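Local coordinates for protein aerobactin synthase IucA (Klebsiella pneumoniae subsp. pneumoniae, PDB 5JM7) that probably catalyses an ATP-dependent condensation of citrate with N6-acetyl-N6-hydroxylysine during biosynthesis of the siderophore aerobactin, at residues A317-F322 with V409-F414; E417-L422 with Q523-T528. All coordinates share one frame; numbering follows the deposited sequence.

Contact 1: residues A317-F322 with V409-F414; sequences ARFPTF and VLKPLF
Phe319 and Phe322 both close on Pro412 without any hydrogen bond between the segments. Two CH-pi contacts carry the packing. Pro412 CA sits over the middle of the Phe319 ring, 4.2 Å from its centroid and 8° off the normal, while CB of the same proline lies over the Phe322 ring, 4.0 Å from that centroid and displaced toward the rim. A type I turn from Phe319 to Phe322, closed by Phe322 N to Phe319 O at 2.9 Å, brings the two rings to the same proline. This proline also kinks its helix, since a proline nitrogen carries no hydrogen to donate to the preceding turn.

Aliphatic side chains pack around the rings. Lys411, with CG anti to its backbone N (chi1 -175°), runs across Phe319 and sets CE 3.9 Å from Phe319 CE1, in the ring plane at the edge. Arg318 CG covers the opposite face of Phe319 from Pro412, leaving that ring sandwiched. Further on, Leu413 CD2 meets Phe322 CZ at 4.2 Å.

Leu443 of strand 439-445 packs on Phe322 and Leu413, whereas Leu410 and Phe414 turn to helices 475-500 and 506-521; Pro320 and Thr321 meet a second subunit.

Contact 2: residues E417-L422 with Q523-T528; sequences EADYGL and QVTHKT
Ala418, in the last turn of helix 394-420, comes within 4.9 Å of His526 CA to CA, as the irregular segment 523-528 passes the end of that helix. The polar grip belongs to Asp419 and Thr525. Asp419 OD1 accepts two bonds from this one residue. Thr525 N reaches it at 3.1 Å, nearly straight at 163°, through the syn lone pair; Thr525 OG1 donates from 3.0 Å, coming from above the carboxylate plane. Thr525 can do both because its OG1 stands between the backbone N and the carbonyl carbon (chi1 57°), which brings hydroxyl and amide to the same oxygen. The hydroxyl is itself a target: His526 ND1 donates to it at 3.2 Å, close to the imidazole plane, so a short chain of bonds runs from ring to hydroxyl to carboxylate. The other carboxylate oxygen, OD2, is salt-bridged to Arg318, so both ends of the group are held and its rotation is probably fixed.

Beneath this polar layer Ala418 CB packs 3.8 Å from Val524 CB, and Leu530 of the next helix backs Val524. His456 stacks on His526.

Just beyond, Gly421 has positive phi (80°) and its N bonds to Glu417 O, consistent with an alpha-L C-cap: a glycine-ended helix terminus, fastened here to the loop joining helices 506-521 and 528-535.

In the fold
From the N terminus, helix 310-318 and the turn after it come first, and contact 1 brings helix 394-420 back onto them, closing a loop of 86 residues that includes strands of two sheets. Contact 2 opens three residues further along the same helix and closes a loop of 100 residues, through helices 475-500 and 506-521. The two loops follow in series, neither nesting nor crossing, with centres about 13 Å apart. A salt bridge from Arg318 NH1 to Asp419 OD2, 2.7 Å long, couples them directly. Helix 394-420 thus ties the end of helix 310-318 to the linker before helix 528-535.

Contact 1: residues A317-F322 with V409-F414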
loop_
_atom_site.group_PDB
_atom_site.type_symbol
_atom_site.label_atom_id
_atom_site.label_comp_id
_atom_site.label_asym_id
_atom_site.label_seq_id
_atom_site.Cartn_x
_atom_site.Cartn_y
_atom_site.Cartn_z
ATOM N N ALA A 317 -23.101 6.561 22.106
ATOM C CA ALA A 317 -23.043 5.160 22.530
ATOM C C ALA A 317 -24.212 4.360 21.979
ATOM O O ALA A 317 -24.079 3.150 21.740
ATOM C CB ALA A 317 -23.013 5.055 24.052
ATOM N N ARG A 318 -25.356 5.024 21.751
ATOM C CA ARG A 318 -26.535 4.370 21.187
ATOM C C ARG A 318 -26.402 4.147 19.680
ATOM O O ARG A 318 -26.960 3.183 19.149
ATOM C CB ARG A 318 -27.780 5.208 21.499
ATOM C CG ARG A 318 -29.087 4.642 21.017
ATOM C CD ARG A 318 -30.260 5.567 21.378
ATOM N NE ARG A 318 -31.533 5.057 20.877
ATOM C CZ ARG A 318 -32.705 5.635 21.098
ATOM N NH1 ARG A 318 -32.774 6.761 21.792
ATOM N NH2 ARG A 318 -33.803 5.119 20.573
ATOM N N PHE A 319 -25.678 5.011 18.972
ATOM C CA PHE A 319 -25.497 4.887 17.523
ATOM C C PHE A 319 -24.013 4.922 17.182
ATOM O O PHE A 319 -23.516 5.898 16.610
ATOM C CB PHE A 319 -26.250 5.986 16.773
ATOM C CG PHE A 319 -27.737 5.939 16.986
ATOM C CD1 PHE A 319 -28.522 5.024 16.298
ATOM C CD2 PHE A 319 -28.353 6.834 17.851
ATOM C CE1 PHE A 319 -29.906 4.978 16.501
ATOM C CE2 PHE A 319 -29.731 6.796 18.046
ATOM C CZ PHE A 319 -30.504 5.864 17.375
ATOM N N PRO A 320 -23.279 3.862 17.514
ATOM C CA PRO A 320 -21.817 3.897 17.311
ATOM C C PRO A 320 -21.395 4.058 15.853
ATOM O O PRO A 320 -20.312 4.598 15.593
ATOM C CB PRO A 320 -21.344 2.563 17.908
ATOM C CG PRO A 320 -22.568 1.659 17.814
ATOM C CD PRO A 320 -23.733 2.600 18.128
ATOM N N THR A 321 -22.218 3.635 14.896
ATOM C CA THR A 321 -21.916 3.801 13.478
ATOM C C THR A 321 -22.284 5.185 12.967
ATOM O O THR A 321 -22.134 5.430 11.770
ATOM C CB THR A 321 -22.685 2.769 12.627
ATOM O OG1 THR A 321 -24.099 3.036 12.730
ATOM C CG2 THR A 321 -22.442 1.343 13.122
ATOM N N PHE A 322 -22.830 6.062 13.814
ATOM C CA PHE A 322 -23.198 7.420 13.426
ATOM C C PHE A 322 -22.205 8.434 13.979
ATOM O O PHE A 322 -22.000 8.510 15.194
ATOM C CB PHE A 322 -24.624 7.747 13.871
ATOM C CG PHE A 322 -24.965 9.196 13.789
ATOM C CD1 PHE A 322 -24.966 9.856 12.580
ATOM C CD2 PHE A 322 -25.443 9.862 14.904
ATOM C CE1 PHE A 322 -25.304 11.205 12.497
ATOM C CE2 PHE A 322 -25.827 11.207 14.824
ATOM C CZ PHE A 322 -25.752 11.880 13.618
ATOM N N VAL A 409 -28.871 5.724 8.125
ATOM C CA VAL A 409 -29.031 7.162 7.927
ATOM C C VAL A 409 -30.295 7.704 8.618
ATOM O O VAL A 409 -30.217 8.618 9.453
ATOM C CB VAL A 409 -29.033 7.484 6.419
ATOM C CG1 VAL A 409 -29.314 8.948 6.187
ATOM C CG2 VAL A 409 -27.696 7.085 5.798
ATOM N N LEU A 410 -31.473 7.158 8.280
ATOM C CA LEU A 410 -32.710 7.775 8.759
ATOM C C LEU A 410 -32.892 7.569 10.252
ATOM O O LEU A 410 -33.289 8.496 10.955
ATOM C CB LEU A 410 -33.931 7.238 8.016
ATOM C CG LEU A 410 -34.044 7.513 6.521
ATOM C CD1 LEU A 410 -35.313 6.887 5.991
ATOM C CD2 LEU A 410 -33.991 8.992 6.239
ATOM N N LYS A 411 -32.614 6.361 10.755
ATOM C CA LYS A 411 -32.819 6.100 12.176
ATOM C C LYS A 411 -32.036 7.035 13.087
ATOM O O LYS A 411 -32.648 7.582 14.021
ATOM C CB LYS A 411 -32.531 4.631 12.494
ATOM C CG LYS A 411 -32.856 4.285 13.956
ATOM C CD LYS A 411 -32.710 2.796 14.254
ATOM C CE LYS A 411 -32.825 2.562 15.753
ATOM N NZ LYS A 411 -34.133 3.048 16.335
ATOM N N PRO A 412 -30.722 7.283 12.887
ATOM C CA PRO A 412 -30.010 8.206 13.794
ATOM C C PRO A 412 -30.511 9.634 13.709
ATOM O O PRO A 412 -30.541 10.332 14.735
ATOM C CB PRO A 412 -28.555 8.132 13.308
ATOM C CG PRO A 412 -28.455 6.843 12.541
ATOM C CD PRO A 412 -29.794 6.681 11.903
ATOM N N LEU A 413 -30.872 10.102 12.513
ATOM C CA LEU A 413 -31.256 11.500 12.347
ATOM C C LEU A 413 -32.630 11.796 12.961
ATOM O O LEU A 413 -32.799 12.838 13.606
ATOM C CB LEU A 413 -31.221 11.862 10.866
ATOM C CG LEU A 413 -29.770 11.775 10.370
ATOM C CD1 LEU A 413 -29.637 11.906 8.866
ATOM C CD2 LEU A 413 -28.914 12.852 11.092
ATOM N N PHE A 414 -33.625 10.898 12.783
ATOM C CA PHE A 414 -34.919 11.097 13.450
ATOM C C PHE A 414 -34.804 10.930 14.961
ATOM O O PHE A 414 -35.379 11.718 15.716
ATOM C CB PHE A 414 -36.000 10.145 12.914
ATOM C CG PHE A 414 -36.492 10.474 11.521
ATOM C CD1 PHE A 414 -37.445 11.472 11.332
ATOM C CD2 PHE A 414 -36.050 9.769 10.414
ATOM C CE1 PHE A 414 -37.911 11.777 10.060
ATOM C CE2 PHE A 414 -36.506 10.076 9.147
ATOM C CZ PHE A 414 -37.437 11.076 8.972
#

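Contact 2: residues E417-L422 with Q523-T528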
loop_
_atom_site.group_PDB
_atom_site.type_symbol
_atom_site.label_atom_id
_atom_site.label_comp_id
_atom_site.label_asym_id
_atom_site.label_seq_id
_atom_site.Cartn_x
_atom_site.Cartn_y
_atom_site.Cartn_z
ATOM N N GLU A 417 -33.290 14.149 16.581
ATOM C CA GLU A 417 -34.281 15.201 16.760
ATOM C C GLU A 417 -35.257 14.841 17.874
ATOM O O GLU A 417 -35.560 15.672 18.737
ATOM C CB GLU A 417 -35.023 15.467 15.451
ATOM C CG GLU A 417 -35.992 16.669 15.559
ATOM C CD GLU A 417 -37.290 16.336 16.277
ATOM O OE1 GLU A 417 -37.723 15.164 16.216
ATOM O OE2 GLU A 417 -37.824 17.229 16.972
ATOM N N ALA A 418 -35.740 13.595 17.884
ATOM C CA ALA A 418 -36.861 13.232 18.751
ATOM C C ALA A 418 -36.440 13.129 20.207
ATOM O O ALA A 418 -37.081 13.717 21.085
ATOM C CB ALA A 418 -37.489 11.914 18.294
ATOM N N ASP A 419 -35.363 12.388 20.492
ATOM C CA ASP A 419 -35.017 12.142 21.887
ATOM C C ASP A 419 -34.107 13.209 22.480
ATOM O O ASP A 419 -34.092 13.376 23.703
ATOM C CB ASP A 419 -34.364 10.768 22.062
ATOM C CG ASP A 419 -35.333 9.638 21.801
ATOM O OD1 ASP A 419 -36.525 9.929 21.583
ATOM O OD2 ASP A 419 -34.933 8.457 21.915
ATOM N N TYR A 420 -33.395 13.962 21.648
ATOM C CA TYR A 420 -32.373 14.902 22.096
ATOM C C TYR A 420 -32.633 16.341 21.673
ATOM O O TYR A 420 -31.999 17.251 22.216
ATOM C CB TYR A 420 -30.985 14.448 21.586
ATOM C CG TYR A 420 -30.490 13.196 22.278
ATOM C CD1 TYR A 420 -30.942 11.933 21.886
ATOM C CD2 TYR A 420 -29.638 13.274 23.386
ATOM C CE1 TYR A 420 -30.522 10.783 22.538
ATOM C CE2 TYR A 420 -29.220 12.127 24.042
ATOM C CZ TYR A 420 -29.672 10.885 23.618
ATOM O OH TYR A 420 -29.257 9.754 24.278
ATOM N N GLY A 421 -33.543 16.583 20.743
ATOM C CA GLY A 421 -33.811 17.940 20.318
ATOM C C GLY A 421 -32.823 18.500 19.326
ATOM O O GLY A 421 -32.890 19.697 19.015
ATOM N N LEU A 422 -31.912 17.672 18.814
ATOM C CA LEU A 422 -30.892 18.094 17.864
ATOM C C LEU A 422 -31.392 17.924 16.433
ATOM O O LEU A 422 -31.727 16.813 16.008
ATOM C CB LEU A 422 -29.621 17.282 18.091
ATOM C CG LEU A 422 -28.490 17.396 17.083
ATOM C CD1 LEU A 422 -27.960 18.820 16.999
ATOM C CD2 LEU A 422 -27.416 16.403 17.491
ATOM N N GLN A 523 -39.847 3.637 18.854
ATOM C CA GLN A 523 -38.635 3.668 19.663
ATOM C C GLN A 523 -38.236 5.080 20.080
ATOM O O GLN A 523 -37.118 5.272 20.571
ATOM C CB GLN A 523 -37.471 3.017 18.900
ATOM C CG GLN A 523 -37.658 1.541 18.581
ATOM C CD GLN A 523 -37.720 0.667 19.833
ATOM O OE1 GLN A 523 -38.802 0.262 20.292
ATOM N NE2 GLN A 523 -36.544 0.367 20.393
ATOM N N VAL A 524 -39.104 6.077 19.879
ATOM C CA VAL A 524 -38.772 7.459 20.197
ATOM C C VAL A 524 -39.881 8.083 21.035
ATOM O O VAL A 524 -41.024 7.620 21.078
ATOM C CB VAL A 524 -38.514 8.326 18.952
ATOM C CG1 VAL A 524 -37.335 7.776 18.151
ATOM C CG2 VAL A 524 -39.757 8.441 18.106
ATOM N N THR A 525 -39.517 9.174 21.692
ATOM C CA THR A 525 -40.403 9.841 22.652
ATOM C C THR A 525 -41.289 10.870 21.950
ATOM O O THR A 525 -42.513 10.717 21.903
ATOM C CB THR A 525 -39.534 10.471 23.740
ATOM O OG1 THR A 525 -38.609 11.365 23.113
ATOM C CG2 THR A 525 -38.724 9.392 24.460
ATOM N N HIS A 526 -40.675 11.924 21.402
ATOM C CA HIS A 526 -41.386 12.971 20.676
ATOM C C HIS A 526 -41.739 12.487 19.271
ATOM O O HIS A 526 -40.871 12.407 18.389
ATOM C CB HIS A 526 -40.529 14.227 20.635
ATOM C CG HIS A 526 -40.410 14.915 21.958
ATOM N ND1 HIS A 526 -39.639 14.421 22.987
ATOM C CD2 HIS A 526 -40.924 16.084 22.405
ATOM C CE1 HIS A 526 -39.704 15.236 24.023
ATOM N NE2 HIS A 526 -40.470 16.260 23.694
ATOM N N LYS A 527 -43.023 12.205 19.055
ATOM C CA LYS A 527 -43.534 11.615 17.826
ATOM C C LYS A 527 -43.831 12.658 16.755
ATOM O O LYS A 527 -44.202 12.278 15.637
ATOM C CB LYS A 527 -44.835 10.857 18.119
ATOM C CG LYS A 527 -44.751 9.847 19.244
ATOM C CD LYS A 527 -43.902 8.669 18.931
ATOM C CE LYS A 527 -43.853 7.785 20.164
ATOM N NZ LYS A 527 -45.190 7.301 20.482
ATOM N N THR A 528 -43.699 13.955 17.071
ATOM C CA THR A 528 -44.248 14.998 16.199
ATOM C C THR A 528 -43.714 14.891 14.777
ATOM O O THR A 528 -44.479 14.995 13.809
ATOM C CB THR A 528 -43.950 16.391 16.761
ATOM O OG1 THR A 528 -44.527 16.536 18.067
ATOM C CG2 THR A 528 -44.527 17.455 15.856
#